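Long-range contacts in SsfX3 (Streptomyces sp. SF2575, PDB 3SKV), which probably transfers a salicylyl group onto a tetracycline scaffold during antibiotic biosynthesis, using a GDSL/SGNH-type acyltransferase domain joined to a jelly-roll domain: residues A[94-104]-A[135-146]; A[250-258]-A[288-297]. The protein carries 1 engineered substitution. All coordinates share one frame; numbering follows the deposited sequence.

Contact 1. Residues A[94-104]-A[135-146]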
loop_
_atom_site.group_PDB
_atom_site.type_symbol
_atom_site.label_atom_id
_atom_site.label_comp_id
_atom_site.label_asym_id
_atom_site.label_seq_id
_atom_site.Cartn_x
_atom_site.Cartn_y
_atom_site.Cartn_z
ATOM N N PRO A 94 3.987 -6.995 -28.370
ATOM C CA PRO A 94 2.953 -7.987 -28.010
ATOM C C PRO A 94 3.381 -8.872 -26.822
ATOM O O PRO A 94 2.587 -9.678 -26.336
ATOM C CB PRO A 94 2.781 -8.782 -29.304
ATOM C CG PRO A 94 4.133 -8.756 -29.924
ATOM C CD PRO A 94 4.747 -7.421 -29.571
ATOM N N TRP A 95 4.640 -8.727 -26.358
ATOM C CA TRP A 95 5.159 -9.504 -25.226
ATOM C C TRP A 95 6.129 -8.714 -24.356
ATOM O O TRP A 95 6.687 -7.703 -24.787
ATOM C CB TRP A 95 5.797 -10.833 -25.689
ATOM C CG TRP A 95 7.007 -10.692 -26.557
ATOM C CD1 TRP A 95 7.035 -10.607 -27.914
ATOM C CD2 TRP A 95 8.375 -10.599 -26.121
ATOM N NE1 TRP A 95 8.336 -10.478 -28.354
ATOM C CE2 TRP A 95 9.177 -10.463 -27.277
ATOM C CE3 TRP A 95 9.002 -10.589 -24.857
ATOM C CZ2 TRP A 95 10.571 -10.362 -27.213
ATOM C CZ3 TRP A 95 10.383 -10.498 -24.794
ATOM C CH2 TRP A 95 11.155 -10.379 -25.957
ATOM N N LEU A 96 6.349 -9.189 -23.134
ATOM C CA LEU A 96 7.331 -8.611 -22.238
ATOM C C LEU A 96 7.993 -9.650 -21.400
ATOM O O LEU A 96 7.391 -10.672 -21.043
ATOM C CB LEU A 96 6.836 -7.389 -21.411
ATOM C CG LEU A 96 5.922 -7.551 -20.190
ATOM C CD1 LEU A 96 6.647 -8.164 -18.969
ATOM C CD2 LEU A 96 5.451 -6.208 -19.753
ATOM N N ALA A 97 9.219 -9.370 -21.039
ATOM C CA ALA A 97 9.992 -10.268 -20.179
ATOM C C ALA A 97 10.685 -9.441 -19.123
ATOM O O ALA A 97 11.131 -8.338 -19.415
ATOM C CB ALA A 97 10.998 -11.067 -20.998
ATOM N N VAL A 98 10.704 -9.928 -17.887
ATOM C CA VAL A 98 11.349 -9.256 -16.761
ATOM C C VAL A 98 12.268 -10.247 -16.053
ATOM O O VAL A 98 11.834 -11.343 -15.703
ATOM C CB VAL A 98 10.356 -8.620 -15.755
ATOM C CG1 VAL A 98 11.106 -7.935 -14.608
ATOM C CG2 VAL A 98 9.426 -7.629 -16.435
ATOM N N ARG A 99 13.542 -9.863 -15.873
ATOM C CA ARG A 99 14.536 -10.610 -15.125
ATOM C C ARG A 99 14.441 -10.071 -13.681
ATOM O O ARG A 99 14.640 -8.875 -13.431
ATOM C CB ARG A 99 15.938 -10.454 -15.718
ATOM C CG ARG A 99 16.907 -11.394 -15.051
ATOM C CD ARG A 99 18.227 -11.392 -15.753
ATOM N NE ARG A 99 19.250 -11.963 -14.883
ATOM C CZ ARG A 99 20.523 -11.612 -14.915
ATOM N NH1 ARG A 99 20.947 -10.706 -15.790
ATOM N NH2 ARG A 99 21.388 -12.159 -14.075
ATOM N N TYR A 100 14.078 -10.956 -12.753
ATOM C CA TYR A 100 13.799 -10.574 -11.385
ATOM C C TYR A 100 14.343 -11.534 -10.341
ATOM O O TYR A 100 14.815 -12.639 -10.638
ATOM C CB TYR A 100 12.252 -10.456 -11.216
ATOM C CG TYR A 100 11.548 -11.802 -11.189
ATOM C CD1 TYR A 100 11.211 -12.458 -12.366
ATOM C CD2 TYR A 100 11.251 -12.438 -9.981
ATOM C CE1 TYR A 100 10.595 -13.711 -12.347
ATOM C CE2 TYR A 100 10.625 -13.687 -9.949
ATOM C CZ TYR A 100 10.303 -14.323 -11.136
ATOM O OH TYR A 100 9.686 -15.559 -11.114
ATOM N N GLU A 101 14.176 -11.118 -9.088
ATOM C CA GLU A 101 14.496 -11.876 -7.889
ATOM C C GLU A 101 13.473 -11.420 -6.856
ATOM O O GLU A 101 13.308 -10.210 -6.648
ATOM C CB GLU A 101 15.931 -11.621 -7.421
ATOM C CG GLU A 101 16.366 -12.625 -6.357
ATOM C CD GLU A 101 17.651 -12.334 -5.604
ATOM O OE1 GLU A 101 18.164 -11.192 -5.696
ATOM O OE2 GLU A 101 18.132 -13.252 -4.898
ATOM N N ALA A 102 12.724 -12.379 -6.283
ATOM C CA ALA A 102 11.699 -12.095 -5.269
ATOM C C ALA A 102 12.099 -12.739 -3.950
ATOM O O ALA A 102 12.298 -13.958 -3.883
ATOM C CB ALA A 102 10.327 -12.571 -5.726
ATOM N N VAL A 103 12.303 -11.904 -2.927
ATOM C CA VAL A 103 12.737 -12.388 -1.614
ATOM C C VAL A 103 11.600 -12.265 -0.598
ATOM O O VAL A 103 11.121 -11.156 -0.317
ATOM C CB VAL A 103 14.040 -11.709 -1.101
ATOM C CG1 VAL A 103 14.575 -12.427 0.117
ATOM C CG2 VAL A 103 15.108 -11.653 -2.176
ATOM N N GLY A 104 11.198 -13.404 -0.051
ATOM C CA GLY A 104 10.165 -13.467 0.970
ATOM C C GLY A 104 10.734 -13.159 2.341
ATOM O O GLY A 104 11.959 -13.204 2.518
ATOM N N LEU A 135 5.214 -16.079 -9.381
ATOM C CA LEU A 135 6.652 -15.834 -9.272
ATOM C C LEU A 135 7.460 -16.962 -8.616
ATOM O O LEU A 135 6.979 -17.626 -7.692
ATOM C CB LEU A 135 6.911 -14.528 -8.487
ATOM C CG LEU A 135 6.379 -13.213 -9.057
ATOM C CD1 LEU A 135 6.615 -12.111 -8.080
ATOM C CD2 LEU A 135 7.044 -12.854 -10.364
ATOM N N LYS A 136 8.725 -17.101 -9.046
ATOM C CA LYS A 136 9.693 -18.021 -8.459
ATOM C C LYS A 136 10.404 -17.257 -7.327
ATOM O O LYS A 136 10.808 -16.112 -7.519
ATOM C CB LYS A 136 10.697 -18.507 -9.524
ATOM C CG LYS A 136 11.215 -19.894 -9.222
ATOM C CD LYS A 136 12.695 -20.076 -9.536
ATOM C CE LYS A 136 13.311 -21.266 -8.819
ATOM N NZ LYS A 136 13.344 -21.107 -7.329
ATOM N N LEU A 137 10.536 -17.873 -6.152
ATOM C CA LEU A 137 11.165 -17.217 -4.992
ATOM C C LEU A 137 12.644 -17.490 -4.840
ATOM O O LEU A 137 13.101 -18.580 -5.189
ATOM C CB LEU A 137 10.463 -17.614 -3.674
ATOM C CG LEU A 137 9.051 -17.103 -3.450
ATOM C CD1 LEU A 137 8.679 -17.229 -1.999
ATOM C CD2 LEU A 137 8.900 -15.658 -3.897
ATOM N N ASP A 138 13.368 -16.509 -4.248
ATOM C CA ASP A 138 14.797 -16.532 -3.890
ATOM C C ASP A 138 15.701 -17.094 -4.995
ATOM O O ASP A 138 16.551 -17.971 -4.759
ATOM C CB ASP A 138 15.012 -17.257 -2.535
ATOM C CG ASP A 138 14.093 -16.793 -1.409
ATOM O OD1 ASP A 138 13.978 -15.559 -1.196
ATOM O OD2 ASP A 138 13.506 -17.662 -0.725
ATOM N N ALA A 139 15.494 -16.590 -6.216
ATOM C CA ALA A 139 16.225 -17.039 -7.389
ATOM C C ALA A 139 16.258 -15.949 -8.444
ATOM O O ALA A 139 15.316 -15.157 -8.551
ATOM C CB ALA A 139 15.549 -18.275 -7.965
ATOM N N ASP A 140 17.346 -15.924 -9.232
ATOM C CA ASP A 140 17.542 -15.039 -10.367
ATOM C C ASP A 140 16.664 -15.691 -11.459
ATOM O O ASP A 140 17.045 -16.718 -12.026
ATOM C CB ASP A 140 19.037 -15.020 -10.745
ATOM C CG ASP A 140 19.440 -14.141 -11.924
ATOM O OD1 ASP A 140 18.530 -13.659 -12.663
ATOM O OD2 ASP A 140 20.665 -13.954 -12.130
ATOM N N ALA A 141 15.442 -15.164 -11.652
ATOM C CA ALA A 141 14.450 -15.750 -12.554
ATOM C C ALA A 141 13.979 -14.810 -13.657
ATOM O O ALA A 141 14.275 -13.613 -13.644
ATOM C CB ALA A 141 13.260 -16.262 -11.748
ATOM N N GLU A 142 13.260 -15.374 -14.628
ATOM C CA GLU A 142 12.732 -14.628 -15.751
ATOM C C GLU A 142 11.254 -14.913 -15.943
ATOM O O GLU A 142 10.818 -16.061 -16.032
ATOM C CB GLU A 142 13.536 -14.878 -17.027
ATOM C CG GLU A 142 13.475 -13.697 -17.981
ATOM C CD GLU A 142 13.956 -13.988 -19.390
ATOM O OE1 GLU A 142 13.112 -14.381 -20.228
ATOM O OE2 GLU A 142 15.160 -13.789 -19.670
ATOM N N LEU A 143 10.498 -13.850 -15.972
ATOM C CA LEU A 143 9.049 -13.788 -16.116
ATOM C C LEU A 143 8.807 -13.488 -17.600
ATOM O O LEU A 143 9.484 -12.634 -18.167
ATOM C CB LEU A 143 8.637 -12.607 -15.213
ATOM C CG LEU A 143 7.291 -11.947 -15.243
ATOM C CD1 LEU A 143 7.021 -11.300 -13.878
ATOM C CD2 LEU A 143 7.259 -10.833 -16.287
ATOM N N HIS A 144 7.891 -14.212 -18.239
ATOM C CA HIS A 144 7.596 -13.958 -19.639
ATOM C C HIS A 144 6.113 -13.911 -19.842
ATOM O O HIS A 144 5.420 -14.894 -19.579
ATOM C CB HIS A 144 8.285 -14.953 -20.589
ATOM C CG HIS A 144 8.061 -14.621 -22.032
ATOM N ND1 HIS A 144 9.010 -13.937 -22.775
ATOM C CD2 HIS A 144 6.986 -14.865 -22.818
ATOM C CE1 HIS A 144 8.492 -13.800 -23.984
ATOM N NE2 HIS A 144 7.266 -14.325 -24.053
ATOM N N VAL A 145 5.621 -12.748 -20.282
ATOM C CA VAL A 145 4.207 -12.515 -20.552
ATOM C C VAL A 145 4.084 -12.320 -22.046
ATOM O O VAL A 145 4.526 -11.311 -22.591
ATOM C CB VAL A 145 3.600 -11.330 -19.744
ATOM C CG1 VAL A 145 2.093 -11.217 -19.970
ATOM C CG2 VAL A 145 3.897 -11.468 -18.267
ATOM N N ASP A 146 3.546 -13.327 -22.711
ATOM C CA ASP A 146 3.341 -13.273 -24.152
ATOM C C ASP A 146 1.871 -13.069 -24.363
ATOM O O ASP A 146 1.091 -13.186 -23.427
ATOM C CB ASP A 146 3.812 -14.585 -24.815
ATOM C CG ASP A 146 4.209 -14.480 -26.276
ATOM O OD1 ASP A 146 3.760 -13.512 -26.960
ATOM O OD2 ASP A 146 4.932 -15.388 -26.758
HETATM O O HOH W 1 12.949 -14.916 -7.306
#
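Y100 of strand 96-103 and A141 of strand 141-145 form one of three hydrogen-bonded pairs that zip these antiparallel strands together at the margin of a four-stranded sheet in the N-terminal jelly-roll domain; L96 with V145 and V98 with L143 are the other two. Y100 buries more surface in the contact than any other residue. With chi1 at 73°, its CG sits between the backbone N and the carbonyl carbon, which swings the ring across the neighbouring strand and into the bend ahead of it. There the ring is sandwiched: L135 CD2 lies over one face, 4.0 Å from the centroid of the Y100 ring, and A141 CB over the opposite one, while L143 CB packs against Y100 CE1. The short A141 methyl lets the ring lie flat over the adjacent strand; L135 reaches the other face with a methyl branch. K136 N donates an almost straight bond of 2.8 Å to Y100 OH, so a tyrosine suits the place: its ring packs against aliphatic groups and its hydroxyl accepts from a loop N-H. L143 CD2 continues the apolar layer to V98 CB and L96 CD1.

The opposite face of the sheet bears the R99 and E142 pair, and E142 forms a salt bridge with R171. W95 and H144 lie roughly parallel (24°) but strongly offset, H144 CE1 coming to 3.4 Å from W95 CE3; W95 NE1 bonds to E173. Beyond the paired strands, a water accepts from A102 N and donates to A139 O. Near this end the extended arm of R99 meets D140 side-on, guanidinium and carboxylate almost coplanar. Both carboxylate oxygens use their syn lone pairs: R99 NE reaches D140 OD1 at 2.9 Å, and R99 NH2 reaches D140 OD2 at 2.7 Å.

Contact 2. Residues A[250-258]-A[288-297]; sequences LRVGTSNFM and LGSSVYSPFW
S291 OG is held between two backbone groups of 250-258: T254 N donates to it along a straight line at 3.1 Å, and the hydroxyl gives a weak bond to V252 O. A serine serves both because it accepts and donates through one oxygen. This joins the ends of two parallel strands in the central sheet of the SGNH (GDSL) fold, where G253 occupies the N-cap position of helix 254-257. G253 suits its place, since its phi is 131° and a side chain would run into the preceding carbonyl. Within the sheet, G289 N bonds to L250 O at 2.7 Å, and the bare CA of G289 lets the R251 chain pass close by. R251 reaches S290 O through a water on NH1, while its NE forms a salt bridge with D193.

M258 CG covers one face of W297, 3.5 Å from the centroid of its six-membered ring, with M258 SD over the five-membered ring in a Met-aromatic contact; the F296 ring lies against the other face. F257 CE2 is 3.5 Å from W297 CE3, the ring planes almost perpendicular (86°). Polar bonds thus tie the chain just past the two strands, whereas thioether and indole meet mainly by dispersion.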
loop_
_atom_site.group_PDB
_atom_site.type_symbol
_atom_site.label_atom_id
_atom_site.label_comp_id
_atom_site.label_asym_id
_atom_site.label_seq_id
_atom_site.Cartn_x
_atom_site.Cartn_y
_atom_site.Cartn_z
ATOM N N LEU A 250 -5.003 8.362 7.057
ATOM C CA LEU A 250 -4.288 7.769 8.184
ATOM C C LEU A 250 -5.242 6.936 9.015
ATOM O O LEU A 250 -6.236 7.476 9.499
ATOM C CB LEU A 250 -3.691 8.881 9.102
ATOM C CG LEU A 250 -2.985 10.104 8.452
ATOM C CD1 LEU A 250 -2.687 11.138 9.485
ATOM C CD2 LEU A 250 -1.682 9.705 7.743
ATOM N N ARG A 251 -4.940 5.658 9.227
ATOM C CA ARG A 251 -5.772 4.833 10.107
ATOM C C ARG A 251 -4.932 4.301 11.231
ATOM O O ARG A 251 -3.977 3.562 11.012
ATOM C CB ARG A 251 -6.522 3.722 9.396
ATOM C CG ARG A 251 -7.879 3.547 10.051
ATOM C CD ARG A 251 -8.617 2.272 9.727
ATOM N NE ARG A 251 -8.245 1.759 8.425
ATOM C CZ ARG A 251 -8.792 2.132 7.280
ATOM N NH1 ARG A 251 -9.792 3.005 7.268
ATOM N NH2 ARG A 251 -8.348 1.636 6.142
ATOM N N VAL A 252 -5.225 4.754 12.433
ATOM C CA VAL A 252 -4.435 4.413 13.630
ATOM C C VAL A 252 -5.301 4.090 14.842
ATOM O O VAL A 252 -6.508 4.312 14.795
ATOM C CB VAL A 252 -3.405 5.544 13.927
ATOM C CG1 VAL A 252 -2.330 5.595 12.833
ATOM C CG2 VAL A 252 -4.099 6.918 14.069
ATOM N N GLY A 253 -4.678 3.594 15.914
ATOM C CA GLY A 253 -5.341 3.240 17.157
ATOM C C GLY A 253 -4.967 1.866 17.679
ATOM O O GLY A 253 -4.183 1.758 18.622
ATOM N N THR A 254 -5.505 0.812 17.058
ATOM C CA THR A 254 -5.334 -0.606 17.419
ATOM C C THR A 254 -3.914 -1.114 17.523
ATOM O O THR A 254 -3.606 -1.797 18.492
ATOM C CB THR A 254 -6.285 -1.512 16.621
ATOM O OG1 THR A 254 -7.610 -1.093 16.941
ATOM C CG2 THR A 254 -6.132 -3.012 16.969
ATOM N N SER A 255 -3.057 -0.768 16.583
ATOM C CA SER A 255 -1.630 -1.127 16.596
ATOM C C SER A 255 -0.967 -0.713 17.934
ATOM O O SER A 255 -0.154 -1.470 18.471
ATOM C CB SER A 255 -0.910 -0.462 15.421
ATOM O OG SER A 255 -1.633 -0.657 14.214
ATOM N N ASN A 256 -1.340 0.472 18.483
ATOM C CA ASN A 256 -0.826 0.935 19.774
ATOM C C ASN A 256 -1.456 0.126 20.898
ATOM O O ASN A 256 -0.761 -0.233 21.847
ATOM C CB ASN A 256 -1.062 2.444 19.969
ATOM C CG ASN A 256 -0.073 3.307 19.246
ATOM O OD1 ASN A 256 -0.377 3.929 18.233
ATOM N ND2 ASN A 256 1.137 3.378 19.762
ATOM N N PHE A 257 -2.770 -0.178 20.779
ATOM C CA PHE A 257 -3.526 -0.985 21.745
ATOM C C PHE A 257 -2.894 -2.385 21.872
ATOM O O PHE A 257 -2.787 -2.903 22.980
ATOM C CB PHE A 257 -5.039 -1.076 21.360
ATOM C CG PHE A 257 -5.808 -2.168 22.081
ATOM C CD1 PHE A 257 -6.256 -1.982 23.388
ATOM C CD2 PHE A 257 -6.002 -3.414 21.490
ATOM C CE1 PHE A 257 -6.904 -3.016 24.081
ATOM C CE2 PHE A 257 -6.659 -4.444 22.181
ATOM C CZ PHE A 257 -7.108 -4.237 23.468
ATOM N N MET A 258 -2.500 -2.990 20.730
ATOM C CA MET A 258 -1.880 -4.313 20.623
ATOM C C MET A 258 -0.615 -4.469 21.485
ATOM O O MET A 258 -0.258 -5.601 21.833
ATOM C CB MET A 258 -1.562 -4.626 19.161
ATOM C CG MET A 258 -2.787 -4.908 18.312
ATOM S SD MET A 258 -2.410 -5.011 16.544
ATOM C CE MET A 258 -1.296 -6.436 16.519
ATOM N N LEU A 288 -8.603 11.289 8.937
ATOM C CA LEU A 288 -8.229 10.694 10.218
ATOM C C LEU A 288 -9.165 9.536 10.501
ATOM O O LEU A 288 -10.347 9.716 10.831
ATOM C CB LEU A 288 -8.346 11.769 11.284
ATOM C CG LEU A 288 -7.047 12.235 11.893
ATOM C CD1 LEU A 288 -5.925 12.420 10.859
ATOM C CD2 LEU A 288 -7.267 13.471 12.698
ATOM N N GLY A 289 -8.636 8.351 10.277
ATOM C CA GLY A 289 -9.399 7.128 10.419
ATOM C C GLY A 289 -9.178 6.422 11.728
ATOM O O GLY A 289 -8.044 6.178 12.125
ATOM N N SER A 290 -10.272 6.095 12.408
ATOM C CA SER A 290 -10.193 5.295 13.609
ATOM C C SER A 290 -10.069 3.880 13.097
ATOM O O SER A 290 -10.494 3.583 11.974
ATOM C CB SER A 290 -11.439 5.455 14.477
ATOM O OG SER A 290 -12.617 5.166 13.756
ATOM N N SER A 291 -9.481 3.017 13.890
ATOM C CA SER A 291 -9.337 1.631 13.492
ATOM C C SER A 291 -10.656 0.925 13.104
ATOM O O SER A 291 -11.744 1.134 13.678
ATOM C CB SER A 291 -8.606 0.859 14.576
ATOM O OG SER A 291 -7.269 1.332 14.616
ATOM N N VAL A 292 -10.529 0.108 12.079
ATOM C CA VAL A 292 -11.558 -0.780 11.549
ATOM C C VAL A 292 -11.898 -1.849 12.655
ATOM O O VAL A 292 -11.108 -2.059 13.574
ATOM C CB VAL A 292 -10.885 -1.318 10.257
ATOM C CG1 VAL A 292 -10.867 -2.829 10.125
ATOM C CG2 VAL A 292 -11.398 -0.608 9.012
ATOM N N TYR A 293 -13.069 -2.468 12.607
ATOM C CA TYR A 293 -13.409 -3.469 13.602
ATOM C C TYR A 293 -12.547 -4.743 13.466
ATOM O O TYR A 293 -12.456 -5.352 12.392
ATOM C CB TYR A 293 -14.913 -3.803 13.565
ATOM C CG TYR A 293 -15.328 -4.939 14.480
ATOM C CD1 TYR A 293 -15.593 -4.714 15.829
ATOM C CD2 TYR A 293 -15.484 -6.236 13.992
ATOM C CE1 TYR A 293 -15.995 -5.757 16.673
ATOM C CE2 TYR A 293 -15.847 -7.287 14.831
ATOM C CZ TYR A 293 -16.098 -7.041 16.172
ATOM O OH TYR A 293 -16.493 -8.062 16.993
ATOM N N SER A 294 -11.951 -5.152 14.583
ATOM C CA SER A 294 -11.162 -6.375 14.669
ATOM C C SER A 294 -11.909 -7.375 15.581
ATOM O O SER A 294 -12.106 -7.099 16.754
ATOM C CB SER A 294 -9.761 -6.078 15.199
ATOM O OG SER A 294 -9.145 -7.263 15.665
ATOM N N PRO A 295 -12.324 -8.544 15.071
ATOM C CA PRO A 295 -13.031 -9.513 15.931
ATOM C C PRO A 295 -12.229 -9.926 17.172
ATOM O O PRO A 295 -12.816 -10.058 18.262
ATOM C CB PRO A 295 -13.318 -10.685 14.983
ATOM C CG PRO A 295 -13.336 -10.056 13.614
ATOM C CD PRO A 295 -12.214 -9.045 13.686
ATOM N N PHE A 296 -10.883 -10.034 17.032
ATOM C CA PHE A 296 -10.012 -10.376 18.161
ATOM C C PHE A 296 -9.845 -9.224 19.165
ATOM O O PHE A 296 -10.291 -9.344 20.307
ATOM C CB PHE A 296 -8.638 -10.932 17.697
ATOM C CG PHE A 296 -7.727 -11.308 18.844
ATOM C CD1 PHE A 296 -7.919 -12.491 19.550
ATOM C CD2 PHE A 296 -6.697 -10.459 19.242
ATOM C CE1 PHE A 296 -7.099 -12.814 20.641
ATOM C CE2 PHE A 296 -5.886 -10.777 20.340
ATOM C CZ PHE A 296 -6.088 -11.953 21.028
ATOM N N TRP A 297 -9.206 -8.128 18.727
ATOM C CA TRP A 297 -8.829 -6.954 19.518
ATOM C C TRP A 297 -9.940 -6.149 20.173
ATOM O O TRP A 297 -9.788 -5.762 21.330
ATOM C CB TRP A 297 -7.860 -6.055 18.732
ATOM C CG TRP A 297 -6.633 -6.782 18.266
ATOM C CD1 TRP A 297 -6.397 -7.259 17.016
ATOM C CD2 TRP A 297 -5.527 -7.208 19.078
ATOM N NE1 TRP A 297 -5.203 -7.945 16.985
ATOM C CE2 TRP A 297 -4.634 -7.912 18.235
ATOM C CE3 TRP A 297 -5.208 -7.082 20.442
ATOM C CZ2 TRP A 297 -3.431 -8.462 18.703
ATOM C CZ3 TRP A 297 -4.009 -7.610 20.898
ATOM C CH2 TRP A 297 -3.145 -8.303 20.033
HETATM O O HOH W 2 -11.255 4.480 9.334
HETATM O O HOH W 3 -8.584 4.048 16.341
#

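How the contacts relate
The two contacts belong to different domains and share no element: contact 1 lies in the N-terminal jelly roll, contact 2 in the parallel sheet of the GDSL-like domain. Their centres are about 36 Å apart, on opposite sides of the chain's centre. Contact 1 is partly buried at a sheet margin, with an apolar side and a side bearing charged residues; contact 2 has no exposed residue among those that touch. Long antiparallel pairing dominates the first, whereas the second has a brief parallel pairing and relies more on the segments after its strands. Contact 1 sets aliphatic groups on both faces of a tyrosine, contact 2 a methionine on one face of a tryptophan; the ion pair between segments occurs in contact 1 alone.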